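Local coordinates for Lmo0131 protein (Listeria monocytogenes, PDB 4Q6J), which belongs to the EAL-domain family, whose TIM-barrel-like members are generally assigned cyclic-di-GMP phosphodiesterase activity, although its own function is not established, at residues N82-R87 against E244-Y249; I124-R129 against L170-V175; E218-L223 against Y234-P239. All coordinates share one frame; numbering follows the deposited sequence.

Interaction 1. Residues N82-R87 against E244-Y249; sequences NQLGGR and EIKQKY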
# COMPACT_ATOMS: atom_id res chain seq x y z
N ASN B 82 -16.60 -8.96 -32.78
CA ASN B 82 -17.20 -9.80 -33.83
C ASN B 82 -18.00 -8.98 -34.81
O ASN B 82 -17.90 -9.19 -36.00
CB ASN B 82 -18.09 -10.91 -33.27
CG ASN B 82 -17.30 -12.01 -32.59
OD1 ASN B 82 -16.09 -12.14 -32.78
ND2 ASN B 82 -17.99 -12.80 -31.81
N GLN B 83 -18.78 -8.04 -34.29
CA GLN B 83 -19.57 -7.17 -35.16
C GLN B 83 -18.73 -6.32 -36.13
O GLN B 83 -19.14 -6.11 -37.25
CB GLN B 83 -20.52 -6.28 -34.35
CG GLN B 83 -21.57 -5.59 -35.20
CD GLN B 83 -21.21 -4.16 -35.59
OE1 GLN B 83 -21.93 -3.52 -36.37
NE2 GLN B 83 -20.12 -3.65 -35.05
N LEU B 84 -17.56 -5.86 -35.70
CA LEU B 84 -16.79 -4.90 -36.48
C LEU B 84 -15.91 -5.58 -37.50
O LEU B 84 -15.02 -4.96 -38.05
CB LEU B 84 -15.95 -3.99 -35.58
CG LEU B 84 -16.82 -3.06 -34.73
CD1 LEU B 84 -16.05 -2.43 -33.59
CD2 LEU B 84 -17.43 -1.98 -35.60
N GLY B 85 -16.14 -6.85 -37.74
CA GLY B 85 -15.52 -7.49 -38.87
C GLY B 85 -14.01 -7.57 -38.82
O GLY B 85 -13.37 -7.81 -39.83
N GLY B 86 -13.44 -7.38 -37.63
CA GLY B 86 -12.01 -7.52 -37.44
C GLY B 86 -11.29 -6.26 -37.78
O GLY B 86 -10.07 -6.24 -37.79
N ARG B 87 -12.03 -5.19 -38.04
CA ARG B 87 -11.44 -3.95 -38.50
C ARG B 87 -10.92 -3.13 -37.36
O ARG B 87 -10.13 -2.23 -37.56
CB ARG B 87 -12.45 -3.14 -39.30
CG ARG B 87 -13.00 -3.91 -40.48
CD ARG B 87 -14.11 -3.14 -41.20
NE ARG B 87 -15.38 -3.19 -40.49
CZ ARG B 87 -16.03 -2.12 -40.05
NH1 ARG B 87 -15.54 -0.90 -40.26
NH2 ARG B 87 -17.18 -2.27 -39.41
N GLU B 244 -22.93 6.21 -30.20
CA GLU B 244 -22.45 7.57 -30.41
C GLU B 244 -21.07 7.65 -31.09
O GLU B 244 -20.74 8.63 -31.78
CB GLU B 244 -22.48 8.31 -29.09
CG GLU B 244 -23.80 8.18 -28.39
CD GLU B 244 -23.82 8.86 -27.02
OE1 GLU B 244 -22.95 9.72 -26.76
OE2 GLU B 244 -24.70 8.54 -26.19
N ILE B 245 -20.26 6.62 -30.90
CA ILE B 245 -19.05 6.51 -31.71
C ILE B 245 -19.42 6.46 -33.19
O ILE B 245 -18.95 7.25 -33.98
CB ILE B 245 -18.24 5.25 -31.42
CG1 ILE B 245 -17.59 5.30 -30.02
CG2 ILE B 245 -17.19 5.06 -32.49
CD1 ILE B 245 -16.50 6.32 -29.89
N LYS B 246 -20.28 5.53 -33.57
CA LYS B 246 -20.58 5.33 -34.97
C LYS B 246 -21.26 6.55 -35.60
O LYS B 246 -21.11 6.80 -36.81
CB LYS B 246 -21.43 4.08 -35.15
CG LYS B 246 -20.61 2.81 -35.15
CD LYS B 246 -21.50 1.57 -35.15
CE LYS B 246 -20.68 0.27 -35.14
NZ LYS B 246 -21.55 -0.94 -35.04
N GLN B 247 -21.99 7.31 -34.78
CA GLN B 247 -22.63 8.55 -35.25
C GLN B 247 -21.59 9.64 -35.45
O GLN B 247 -21.76 10.51 -36.28
CB GLN B 247 -23.75 9.00 -34.32
CG GLN B 247 -24.91 8.01 -34.39
CD GLN B 247 -25.94 8.13 -33.28
OE1 GLN B 247 -25.81 8.94 -32.36
NE2 GLN B 247 -26.98 7.31 -33.38
N LYS B 248 -20.50 9.55 -34.71
CA LYS B 248 -19.43 10.54 -34.79
C LYS B 248 -18.43 10.20 -35.88
O LYS B 248 -17.94 11.08 -36.58
CB LYS B 248 -18.71 10.70 -33.44
CG LYS B 248 -17.99 12.04 -33.32
CD LYS B 248 -17.02 12.15 -32.15
CE LYS B 248 -16.23 13.44 -32.28
NZ LYS B 248 -15.07 13.52 -31.35
N TYR B 249 -18.15 8.91 -36.00
CA TYR B 249 -17.17 8.38 -36.93
C TYR B 249 -17.87 7.35 -37.78
O TYR B 249 -18.02 6.20 -37.37
CB TYR B 249 -16.06 7.67 -36.17
CG TYR B 249 -15.32 8.56 -35.21
CD1 TYR B 249 -14.43 9.51 -35.67
CD2 TYR B 249 -15.50 8.43 -33.84
CE1 TYR B 249 -13.75 10.32 -34.79
CE2 TYR B 249 -14.82 9.22 -32.96
CZ TYR B 249 -13.94 10.17 -33.44
OH TYR B 249 -13.26 10.97 -32.56
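K246 reaches from helix 242-248 to the end of helix 66-83, where its ammonium group meets the side-chain amide of Q83 and its CE lies against a methyl of L84. The two long polar side chains approach from opposite directions. That of K246 is almost fully extended, which lets it bridge segments whose nearest CA atoms, L84 CA and K246 CA, are 11.0 Å apart. Q83 sends CG anti to its own N (chi1 -167°) and then bends at chi2, so that its amide turns to face the lysine. The resulting hydrogen bond runs from K246 NZ to Q83 OE1 at 2.9 Å. The donor does not approach along a lone pair: the C=O...N angle is 95°, and the nitrogen stands above the carbonyl plane, tilted 36° out of it. The ammonium sits off the end of the amide, between OE1 and NE2 and lifted out of its plane; Q83 NE2 is 3.1 Å from K246 NZ, but both are donors and make no bond. Next to the ammonium, L84 CD2 packs on K246 CE at 4.0 Å, an oblique apolar contact that gives the aliphatic part of the lysine a buried neighbour. L84 is also where helix 66-83 ends. It opens a type I' turn to R87, closed by R87 N bonding L84 O at 3.0 Å, with G85 and G86 both at positive phi. The contact thus ties a helix exit to the last helix of the chain, near the periphery of the chain. N82 bonds H115 O and K117 N, at and just past the end of helix 102-115, and L84 touches V252 of the C-terminal tail, while I245 and Y249 settle helix 242-248 on strands 20-29 and 35-45.

Interaction 2. Residues I124-R129 against L170-V175; sequences IEIIER and LPIDIV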
# COMPACT_ATOMS: atom_id res chain seq x y z
N ILE B 124 -6.07 -7.62 -23.77
CA ILE B 124 -6.22 -7.64 -22.32
C ILE B 124 -5.33 -6.55 -21.77
O ILE B 124 -4.13 -6.58 -21.96
CB ILE B 124 -5.77 -8.98 -21.72
CG1 ILE B 124 -6.75 -10.09 -22.09
CG2 ILE B 124 -5.62 -8.87 -20.20
CD1 ILE B 124 -6.32 -11.47 -21.62
N GLU B 125 -5.95 -5.58 -21.11
CA GLU B 125 -5.25 -4.48 -20.49
C GLU B 125 -5.17 -4.71 -18.99
O GLU B 125 -6.18 -4.73 -18.29
CB GLU B 125 -5.92 -3.15 -20.79
CG GLU B 125 -5.35 -2.05 -19.93
CD GLU B 125 -5.90 -0.68 -20.24
OE1 GLU B 125 -6.54 -0.50 -21.28
OE2 GLU B 125 -5.69 0.23 -19.43
N ILE B 126 -3.96 -4.91 -18.49
CA ILE B 126 -3.74 -5.27 -17.10
C ILE B 126 -3.84 -4.01 -16.25
O ILE B 126 -3.14 -3.03 -16.50
CB ILE B 126 -2.36 -5.98 -16.89
CG1 ILE B 126 -2.21 -7.16 -17.84
CG2 ILE B 126 -2.17 -6.39 -15.42
CD1 ILE B 126 -0.82 -7.67 -17.93
N ILE B 127 -4.73 -4.03 -15.26
CA ILE B 127 -4.94 -2.90 -14.38
C ILE B 127 -4.68 -3.28 -12.91
O ILE B 127 -4.27 -4.41 -12.63
CB ILE B 127 -6.35 -2.24 -14.58
CG1 ILE B 127 -7.49 -3.16 -14.14
CG2 ILE B 127 -6.52 -1.79 -15.99
CD1 ILE B 127 -8.75 -2.42 -13.85
N GLU B 128 -4.88 -2.34 -11.98
CA GLU B 128 -4.75 -2.60 -10.55
C GLU B 128 -3.48 -3.37 -10.21
O GLU B 128 -3.50 -4.35 -9.47
CB GLU B 128 -6.02 -3.29 -10.03
CG GLU B 128 -7.21 -2.37 -10.21
CD GLU B 128 -8.57 -2.97 -9.84
OE1 GLU B 128 -8.61 -4.05 -9.26
OE2 GLU B 128 -9.61 -2.34 -10.14
N ARG B 129 -2.37 -2.93 -10.76
CA ARG B 129 -1.16 -3.69 -10.65
C ARG B 129 -0.52 -3.45 -9.28
O ARG B 129 -0.54 -2.33 -8.80
CB ARG B 129 -0.24 -3.28 -11.78
CG ARG B 129 -0.91 -3.33 -13.16
CD ARG B 129 0.07 -3.02 -14.32
NE ARG B 129 0.48 -1.63 -14.35
CZ ARG B 129 1.55 -1.15 -13.71
NH1 ARG B 129 1.86 0.13 -13.77
NH2 ARG B 129 2.31 -1.97 -13.02
N LEU B 170 6.33 -10.13 -17.75
CA LEU B 170 5.08 -10.49 -18.40
C LEU B 170 5.21 -10.33 -19.93
O LEU B 170 6.10 -9.62 -20.39
CB LEU B 170 3.93 -9.65 -17.85
CG LEU B 170 3.61 -9.92 -16.39
CD1 LEU B 170 2.47 -9.05 -16.00
CD2 LEU B 170 3.27 -11.37 -16.23
N PRO B 171 4.34 -10.99 -20.71
CA PRO B 171 4.50 -10.92 -22.16
C PRO B 171 3.74 -9.73 -22.79
O PRO B 171 2.85 -9.87 -23.61
CB PRO B 171 3.95 -12.27 -22.62
CG PRO B 171 2.86 -12.52 -21.70
CD PRO B 171 3.33 -11.99 -20.33
N ILE B 172 4.15 -8.53 -22.40
CA ILE B 172 3.48 -7.30 -22.77
C ILE B 172 3.72 -6.89 -24.23
O ILE B 172 4.85 -6.93 -24.72
CB ILE B 172 3.95 -6.15 -21.83
CG1 ILE B 172 3.83 -6.55 -20.36
CG2 ILE B 172 3.16 -4.91 -22.09
CD1 ILE B 172 2.49 -7.05 -19.99
N ASP B 173 2.64 -6.53 -24.93
CA ASP B 173 2.68 -6.01 -26.30
C ASP B 173 2.59 -4.47 -26.33
O ASP B 173 3.20 -3.82 -27.17
CB ASP B 173 1.51 -6.54 -27.14
CG ASP B 173 1.51 -8.04 -27.29
OD1 ASP B 173 2.49 -8.58 -27.84
OD2 ASP B 173 0.53 -8.68 -26.88
N ILE B 174 1.78 -3.90 -25.45
CA ILE B 174 1.51 -2.47 -25.48
C ILE B 174 1.64 -1.86 -24.09
O ILE B 174 1.10 -2.36 -23.10
CB ILE B 174 0.09 -2.17 -26.05
CG1 ILE B 174 -0.01 -2.57 -27.52
CG2 ILE B 174 -0.29 -0.72 -25.85
CD1 ILE B 174 -1.18 -3.46 -27.78
N VAL B 175 2.42 -0.78 -24.02
CA VAL B 175 2.55 -0.00 -22.80
C VAL B 175 1.67 1.23 -22.90
O VAL B 175 1.79 1.99 -23.86
CB VAL B 175 4.01 0.44 -22.59
CG1 VAL B 175 4.09 1.61 -21.60
CG2 VAL B 175 4.86 -0.75 -22.17
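This is a buried apolar contact in the layer between the strands and surrounding helices of the TIM-barrel-like EAL fold, joining strand 122-127 to the loop that leads from helix 163-169 into strand 174-177. The two strands are not neighbours: strand 151-154 lies between them in the sheet and pairs in parallel with both. I126 therefore meets residues that precede the second strand rather than the strand itself, and the approach is made by side chains, the nearest CA atoms, I126 CA and I172 CA, being 9.4 Å apart. P171 is the centre of an inverse gamma turn in this loop, where I172 N makes a weak bond to L170 O. Around this turn K146 of helix 136-146 bonds P171 O and forms a salt bridge with D173, while L170 also packs on L135 and L142. I126 directs CG1 anti to its carbonyl carbon (chi1 -53°), which carries the terminal methyl towards the loop. I172 does not aim its CB at strand 122-127, but the turn at chi2 (-53°) brings CD1 back to the contact. One methyl serves both partners: I126 CD1 lies 3.9 Å from I172 CD1, and the same I126 CD1 is 4.1 Å from L170 CD1.

Interaction 3. Residues E218-L223 against Y234-P239; sequences EQVEKL and YYFSRP. With EDO (1,2-ethanediol), chain R; EDO (1,2-ethanediol), chain L.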
# COMPACT_ATOMS: atom_id res chain seq x y z
N GLU B 218 -0.52 20.55 -29.42
CA GLU B 218 0.88 20.72 -29.07
C GLU B 218 1.46 19.44 -28.47
O GLU B 218 2.62 19.09 -28.73
CB GLU B 218 1.09 21.93 -28.13
CG GLU B 218 0.90 23.29 -28.82
CD GLU B 218 1.17 24.50 -27.90
OE1 GLU B 218 1.97 24.40 -26.95
OE2 GLU B 218 0.57 25.58 -28.16
N GLN B 219 0.65 18.73 -27.69
CA GLN B 219 1.01 17.40 -27.22
C GLN B 219 1.19 16.44 -28.38
O GLN B 219 2.14 15.68 -28.39
CB GLN B 219 -0.03 16.83 -26.26
CG GLN B 219 0.16 17.25 -24.82
CD GLN B 219 -1.03 16.89 -23.94
OE1 GLN B 219 -2.18 17.02 -24.34
NE2 GLN B 219 -0.74 16.44 -22.74
N VAL B 220 0.25 16.45 -29.32
CA VAL B 220 0.35 15.57 -30.48
C VAL B 220 1.66 15.76 -31.23
O VAL B 220 2.34 14.81 -31.62
CB VAL B 220 -0.82 15.78 -31.43
CG1 VAL B 220 -0.59 14.99 -32.73
CG2 VAL B 220 -2.12 15.37 -30.74
N GLU B 221 2.01 17.02 -31.43
CA GLU B 221 3.25 17.34 -32.12
C GLU B 221 4.45 16.67 -31.42
O GLU B 221 5.25 16.01 -32.07
CB GLU B 221 3.42 18.85 -32.21
CG GLU B 221 2.42 19.49 -33.13
CD GLU B 221 2.43 21.02 -33.03
OE1 GLU B 221 3.12 21.56 -32.14
OE2 GLU B 221 1.76 21.67 -33.84
N LYS B 222 4.55 16.83 -30.09
CA LYS B 222 5.68 16.30 -29.32
C LYS B 222 5.72 14.80 -29.33
O LYS B 222 6.75 14.20 -29.53
CB LYS B 222 5.61 16.78 -27.89
CG LYS B 222 5.75 18.29 -27.77
CD LYS B 222 5.87 18.73 -26.34
CE LYS B 222 5.97 20.26 -26.25
NZ LYS B 222 4.65 20.90 -26.47
N LEU B 223 4.57 14.19 -29.09
CA LEU B 223 4.50 12.74 -28.96
C LEU B 223 4.75 12.08 -30.30
O LEU B 223 5.41 11.05 -30.34
CB LEU B 223 3.17 12.31 -28.33
CG LEU B 223 2.95 12.95 -26.95
CD1 LEU B 223 1.49 12.80 -26.51
CD2 LEU B 223 3.97 12.40 -25.91
N TYR B 234 -9.17 13.21 -24.72
CA TYR B 234 -10.26 14.12 -25.05
C TYR B 234 -10.14 14.76 -26.45
O TYR B 234 -11.14 15.01 -27.12
CB TYR B 234 -10.41 15.20 -23.96
CG TYR B 234 -11.82 15.69 -23.83
CD1 TYR B 234 -12.75 14.98 -23.08
CD2 TYR B 234 -12.24 16.85 -24.48
CE1 TYR B 234 -14.06 15.42 -22.98
CE2 TYR B 234 -13.54 17.30 -24.37
CZ TYR B 234 -14.45 16.58 -23.63
OH TYR B 234 -15.75 17.04 -23.52
N TYR B 235 -8.91 15.01 -26.88
CA TYR B 235 -8.65 15.69 -28.15
C TYR B 235 -9.26 14.96 -29.33
O TYR B 235 -9.62 15.56 -30.37
CB TYR B 235 -7.14 15.87 -28.36
CG TYR B 235 -6.78 16.66 -29.60
CD1 TYR B 235 -6.97 18.04 -29.65
CD2 TYR B 235 -6.26 16.04 -30.73
CE1 TYR B 235 -6.65 18.77 -30.79
CE2 TYR B 235 -5.94 16.75 -31.87
CZ TYR B 235 -6.14 18.13 -31.90
OH TYR B 235 -5.84 18.87 -33.02
N PHE B 236 -9.38 13.65 -29.18
CA PHE B 236 -10.00 12.83 -30.19
C PHE B 236 -11.42 12.53 -29.78
O PHE B 236 -12.37 12.95 -30.46
CB PHE B 236 -9.14 11.60 -30.43
CG PHE B 236 -7.76 11.94 -30.90
CD1 PHE B 236 -7.55 12.34 -32.21
CD2 PHE B 236 -6.68 11.96 -30.02
CE1 PHE B 236 -6.29 12.71 -32.65
CE2 PHE B 236 -5.41 12.33 -30.46
CZ PHE B 236 -5.21 12.69 -31.78
N SER B 237 -11.59 11.85 -28.64
CA SER B 237 -12.94 11.57 -28.12
C SER B 237 -12.96 11.07 -26.67
O SER B 237 -12.20 10.17 -26.31
CB SER B 237 -13.65 10.55 -29.02
OG SER B 237 -15.01 10.37 -28.65
N ARG B 238 -13.84 11.64 -25.84
CA ARG B 238 -14.19 11.03 -24.57
C ARG B 238 -14.73 9.61 -24.82
O ARG B 238 -15.08 9.26 -25.95
CB ARG B 238 -15.28 11.87 -23.92
CG ARG B 238 -16.53 12.02 -24.77
CD ARG B 238 -17.36 13.21 -24.32
NE ARG B 238 -18.63 12.79 -23.75
CZ ARG B 238 -19.80 12.81 -24.39
NH1 ARG B 238 -19.86 13.25 -25.64
NH2 ARG B 238 -20.91 12.39 -23.79
N PRO B 239 -14.81 8.78 -23.78
CA PRO B 239 -15.46 7.48 -23.97
C PRO B 239 -16.97 7.64 -24.26
O PRO B 239 -17.61 8.50 -23.67
CB PRO B 239 -15.22 6.78 -22.64
CG PRO B 239 -14.01 7.48 -22.08
CD PRO B 239 -14.21 8.89 -22.44
C1 EDO R . -14.23 14.83 -26.89
O1 EDO R . -15.54 14.38 -26.53
C2 EDO R . -14.42 15.88 -27.97
O2 EDO R . -13.16 16.34 -28.46
C1 EDO L . -8.79 12.82 -21.05
O1 EDO L . -8.02 13.25 -22.17
C2 EDO L . -9.04 11.33 -21.08
O2 EDO L . -9.86 10.98 -22.20
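With CG anti to the backbone N (chi1 -176°), Y235 extends its ring towards helix 217-225, while F236, at chi1 -60°, presents a face to the edge of Y235. V220 completes the group by holding CG2 anti to its own carbonyl carbon, and this single methyl meets both aromatics. V220 CG2 is 4.2 Å from Y235 CD2, the two side chains crossing at about a right angle; it is equally far, 4.2 Å, from F236 CZ, and it approaches each ring obliquely. Between the rings, Y235 CD2 stands above that face of F236, offset toward its rim, with F236 CE2 in the plane of the Y235 ring. In the EAL fold this joins the helix before strand 230-231 to the loop after it, and F231 of that short strand touches both V220 and F236. Farther along the loop, the 1,2-ethanediol of chain R, probably from the crystallisation liquor, places its C1 over the centre of the Y234 ring and donates from its O2 to Y234 O at 2.8 Å. Y234 N gives a nearly straight bond, 2.8 Å long, to O1 of the ethanediol of chain L. D5 of the second subunit salt-bridges R238 NE and accepts a hydrogen bond from Y234 OH through its backbone O.

Overall arrangement
The three contacts are spread over one chain with the EAL fold. Interaction 2 lies nearest the middle, its centre about 9 Å from that of the chain, whereas interactions 1 and 3 both lie about 17 Å out; centre-to-centre separations between contacts are 20 to 24 Å. Along the sequence, interaction 1 spans the longest interval, and the other two fall within it in series, interaction 2 closing before interaction 3 opens. Interactions 1 and 3 touch directly, K248 NZ lying 2.9 Å from F236 O; loop 234-239 and helix 242-248 run consecutively and tie the C-terminal end to the rest of the fold. Interaction 2 touches neither, but the curled sheet connects the regions through its successive strands.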